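Local coordinates for periplasmic cell division protein (SufI) (Aquifex aeolicus, PDB 6SYY), which is a multicopper oxidase of a hyperthermophile that binds copper ions and probably couples substrate oxidation to the reduction of oxygen, at residues A[50-58]-A[87-97]. Sequence-based numbering, arbitrary orientation.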
# COMPACT_ATOMS: atom_id res chain seq x y z
N ASN A 50 4.96 -8.63 16.19
CA ASN A 50 5.19 -9.75 15.29
C ASN A 50 5.95 -9.26 14.06
O ASN A 50 5.61 -8.22 13.48
CB ASN A 50 3.86 -10.39 14.89
CG ASN A 50 4.02 -11.41 13.78
OD1 ASN A 50 4.69 -12.43 13.95
ND2 ASN A 50 3.39 -11.15 12.64
N ILE A 51 7.00 -9.99 13.69
CA ILE A 51 7.74 -9.74 12.45
C ILE A 51 7.38 -10.85 11.48
O ILE A 51 7.64 -12.03 11.77
CB ILE A 51 9.26 -9.70 12.69
CG1 ILE A 51 9.64 -8.54 13.62
CG2 ILE A 51 10.00 -9.59 11.36
CD1 ILE A 51 9.20 -7.19 13.11
N PRO A 52 6.77 -10.54 10.33
CA PRO A 52 6.35 -11.61 9.42
C PRO A 52 7.55 -12.40 8.92
O PRO A 52 8.68 -11.92 8.89
CB PRO A 52 5.67 -10.85 8.27
CG PRO A 52 5.34 -9.50 8.83
CD PRO A 52 6.41 -9.21 9.83
N GLY A 53 7.28 -13.65 8.54
CA GLY A 53 8.28 -14.42 7.84
C GLY A 53 8.55 -13.83 6.47
O GLY A 53 7.84 -12.96 5.97
N TYR A 54 9.64 -14.28 5.86
CA TYR A 54 9.99 -13.80 4.53
C TYR A 54 10.15 -14.98 3.58
O TYR A 54 10.42 -16.11 4.00
CB TYR A 54 11.27 -12.96 4.55
CG TYR A 54 12.53 -13.72 4.90
CD1 TYR A 54 12.89 -13.95 6.22
CD2 TYR A 54 13.38 -14.19 3.90
CE1 TYR A 54 14.04 -14.63 6.55
CE2 TYR A 54 14.53 -14.87 4.21
CZ TYR A 54 14.86 -15.09 5.54
OH TYR A 54 16.01 -15.77 5.85
N PHE A 55 9.96 -14.70 2.30
CA PHE A 55 10.07 -15.72 1.27
C PHE A 55 10.85 -15.14 0.11
O PHE A 55 10.45 -14.12 -0.46
CB PHE A 55 8.69 -16.21 0.82
CG PHE A 55 8.75 -17.24 -0.26
CD1 PHE A 55 9.21 -18.51 -0.00
CD2 PHE A 55 8.33 -16.93 -1.55
CE1 PHE A 55 9.27 -19.46 -1.00
CE2 PHE A 55 8.39 -17.88 -2.55
CZ PHE A 55 8.86 -19.15 -2.27
N LEU A 56 11.96 -15.78 -0.23
CA LEU A 56 12.77 -15.38 -1.38
C LEU A 56 12.13 -15.97 -2.63
O LEU A 56 12.31 -17.15 -2.94
CB LEU A 56 14.20 -15.84 -1.20
CG LEU A 56 14.78 -15.51 0.18
CD1 LEU A 56 16.19 -16.05 0.32
CD2 LEU A 56 14.76 -14.01 0.43
N PHE A 57 11.37 -15.15 -3.34
CA PHE A 57 10.64 -15.63 -4.51
C PHE A 57 11.64 -16.01 -5.60
O PHE A 57 12.40 -15.15 -6.07
CB PHE A 57 9.69 -14.55 -5.00
CG PHE A 57 8.40 -15.07 -5.55
CD1 PHE A 57 7.27 -15.12 -4.74
CD2 PHE A 57 8.30 -15.50 -6.86
CE1 PHE A 57 6.06 -15.60 -5.24
CE2 PHE A 57 7.10 -15.99 -7.37
CZ PHE A 57 5.98 -16.03 -6.56
N PRO A 58 11.68 -17.27 -6.03
CA PRO A 58 12.69 -17.69 -7.00
C PRO A 58 12.46 -17.08 -8.37
O PRO A 58 11.36 -16.64 -8.71
CB PRO A 58 12.53 -19.22 -7.04
CG PRO A 58 11.09 -19.43 -6.71
CD PRO A 58 10.76 -18.37 -5.68
N ILE A 87 2.27 -19.38 1.42
CA ILE A 87 3.39 -19.50 0.49
C ILE A 87 4.48 -20.27 1.23
O ILE A 87 5.06 -19.75 2.19
CB ILE A 87 3.91 -18.14 0.03
CG1 ILE A 87 2.79 -17.32 -0.60
CG2 ILE A 87 5.05 -18.32 -0.95
CD1 ILE A 87 3.15 -15.86 -0.80
N ASP A 88 4.76 -21.49 0.78
CA ASP A 88 5.85 -22.29 1.33
C ASP A 88 5.69 -22.47 2.84
O ASP A 88 6.63 -22.28 3.62
CB ASP A 88 7.20 -21.66 0.99
CG ASP A 88 8.36 -22.63 1.14
OD1 ASP A 88 8.37 -23.66 0.43
OD2 ASP A 88 9.27 -22.35 1.95
N ASN A 89 4.47 -22.82 3.26
CA ASN A 89 4.14 -23.06 4.66
C ASN A 89 4.40 -21.83 5.54
O ASN A 89 4.81 -21.95 6.69
CB ASN A 89 4.88 -24.28 5.20
CG ASN A 89 3.97 -25.47 5.39
OD1 ASN A 89 3.49 -26.05 4.41
ND2 ASN A 89 3.72 -25.84 6.64
N GLU A 90 4.16 -20.65 4.97
CA GLU A 90 4.22 -19.39 5.70
C GLU A 90 2.95 -18.61 5.41
O GLU A 90 2.45 -18.62 4.28
CB GLU A 90 5.43 -18.55 5.29
CG GLU A 90 6.76 -19.08 5.79
CD GLU A 90 7.94 -18.28 5.25
OE1 GLU A 90 8.47 -18.64 4.18
OE2 GLU A 90 8.32 -17.28 5.89
N TYR A 91 2.42 -17.94 6.43
CA TYR A 91 1.21 -17.14 6.29
C TYR A 91 1.59 -15.68 6.03
O TYR A 91 2.35 -15.09 6.81
CB TYR A 91 0.32 -17.26 7.52
CG TYR A 91 -0.37 -18.60 7.68
CD1 TYR A 91 -0.40 -19.52 6.64
CD2 TYR A 91 -1.02 -18.93 8.86
CE1 TYR A 91 -1.04 -20.74 6.79
CE2 TYR A 91 -1.66 -20.14 9.02
CZ TYR A 91 -1.67 -21.05 7.98
OH TYR A 91 -2.31 -22.26 8.14
N ASN A 92 1.06 -15.12 4.95
CA ASN A 92 1.29 -13.74 4.53
C ASN A 92 2.73 -13.30 4.71
O ASN A 92 2.99 -12.26 5.33
CB ASN A 92 0.38 -12.78 5.31
CG ASN A 92 -1.08 -13.05 5.06
OD1 ASN A 92 -1.47 -13.54 4.00
ND2 ASN A 92 -1.91 -12.73 6.04
N PRO A 93 3.70 -14.04 4.17
CA PRO A 93 5.10 -13.65 4.37
C PRO A 93 5.43 -12.38 3.59
O PRO A 93 4.72 -11.97 2.68
CB PRO A 93 5.88 -14.85 3.83
CG PRO A 93 4.98 -15.39 2.77
CD PRO A 93 3.58 -15.19 3.26
N VAL A 94 6.54 -11.76 3.97
CA VAL A 94 7.11 -10.70 3.16
C VAL A 94 7.79 -11.35 1.97
O VAL A 94 8.73 -12.14 2.13
CB VAL A 94 8.08 -9.83 3.97
CG1 VAL A 94 8.82 -8.88 3.05
CG2 VAL A 94 7.33 -9.05 5.03
N ILE A 95 7.30 -11.06 0.78
CA ILE A 95 7.87 -11.62 -0.44
C ILE A 95 9.03 -10.75 -0.88
O ILE A 95 8.89 -9.52 -1.00
CB ILE A 95 6.80 -11.72 -1.55
CG1 ILE A 95 5.71 -12.71 -1.15
CG2 ILE A 95 7.45 -12.11 -2.86
CD1 ILE A 95 4.58 -12.81 -2.17
N PHE A 96 10.18 -11.36 -1.12
CA PHE A 96 11.34 -10.65 -1.61
C PHE A 96 11.52 -10.91 -3.10
O PHE A 96 11.38 -12.05 -3.56
CB PHE A 96 12.60 -11.04 -0.84
CG PHE A 96 12.82 -10.24 0.41
CD1 PHE A 96 12.19 -10.59 1.59
CD2 PHE A 96 13.66 -9.14 0.41
CE1 PHE A 96 12.38 -9.85 2.75
CE2 PHE A 96 13.86 -8.40 1.56
CZ PHE A 96 13.22 -8.75 2.73
N LEU A 97 11.81 -9.85 -3.85
CA LEU A 97 12.08 -9.94 -5.27
C LEU A 97 13.34 -9.15 -5.60
O LEU A 97 13.68 -8.18 -4.92
CB LEU A 97 10.92 -9.39 -6.11
CG LEU A 97 9.60 -10.15 -6.08
CD1 LEU A 97 8.53 -9.35 -6.80
CD2 LEU A 97 9.77 -11.51 -6.73
O HOH W 1 4.92 -15.02 8.07
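Phe-55 meets Ile-87 and Asp-88 from the short edge strand 54-56, which runs parallel to strand 94-97 and illustrates how an edge strand is held by its backbone along one flank and by side chains on both faces. Four backbone hydrogen bonds have donors alternating between the strands, the straightest from Phe-96 N to Phe-55 O (2.9 Å, 174° at the hydrogen). The Phe-55 ring reaches the turn at 87-90 because its CG stands anti to the backbone N (chi1 179°). Ile-87 sets its CG2 methyl over one face, 3.8 Å from the ring centroid, in a CH-pi contact displaced toward the rim, while Asp-88 CB reaches Phe-55 CE1 at 3.6 Å. Replacing Phe-55 by alanine removes the ring, and the Ile-87 methyl would probably lose its aromatic cover, opening a gap against the turn.

Phe-57 lies alongside Ile-95 and Leu-97, its CD1 3.6 Å from Ile-95 CG2 and its CB 3.5 Å from Leu-97 CD2; its ring also stacks with Phe-103. On the face of Tyr-54 and Leu-56, Phe-96 CE1 meets Tyr-54 CB at 3.8 Å, and Leu-56 CD2 packs on Phe-96 CB. Glu-90 brings OE2 to 3.1 Å and OE1 to 3.2 Å from Tyr-54 O, acceptors facing an acceptor without a hydrogen bond, probably somewhat unfavourable; OE2 also abuts Gly-53 CA, leaving no room for a side chain. A water accepts from Gly-53 N and donates to Tyr-91 O, bridging the segments just before the strands pair.

Strand 94-98 lies between 54-56 and 176-181 in a cupredoxin-like sheet continuing to 154-160 and 117-120, which carry copper ligands His-159, His-118 and His-120. Chemically, backbone N-H...O=C hydrogen bonds fix the alignment, while mainly apolar contacts seat the edge strand.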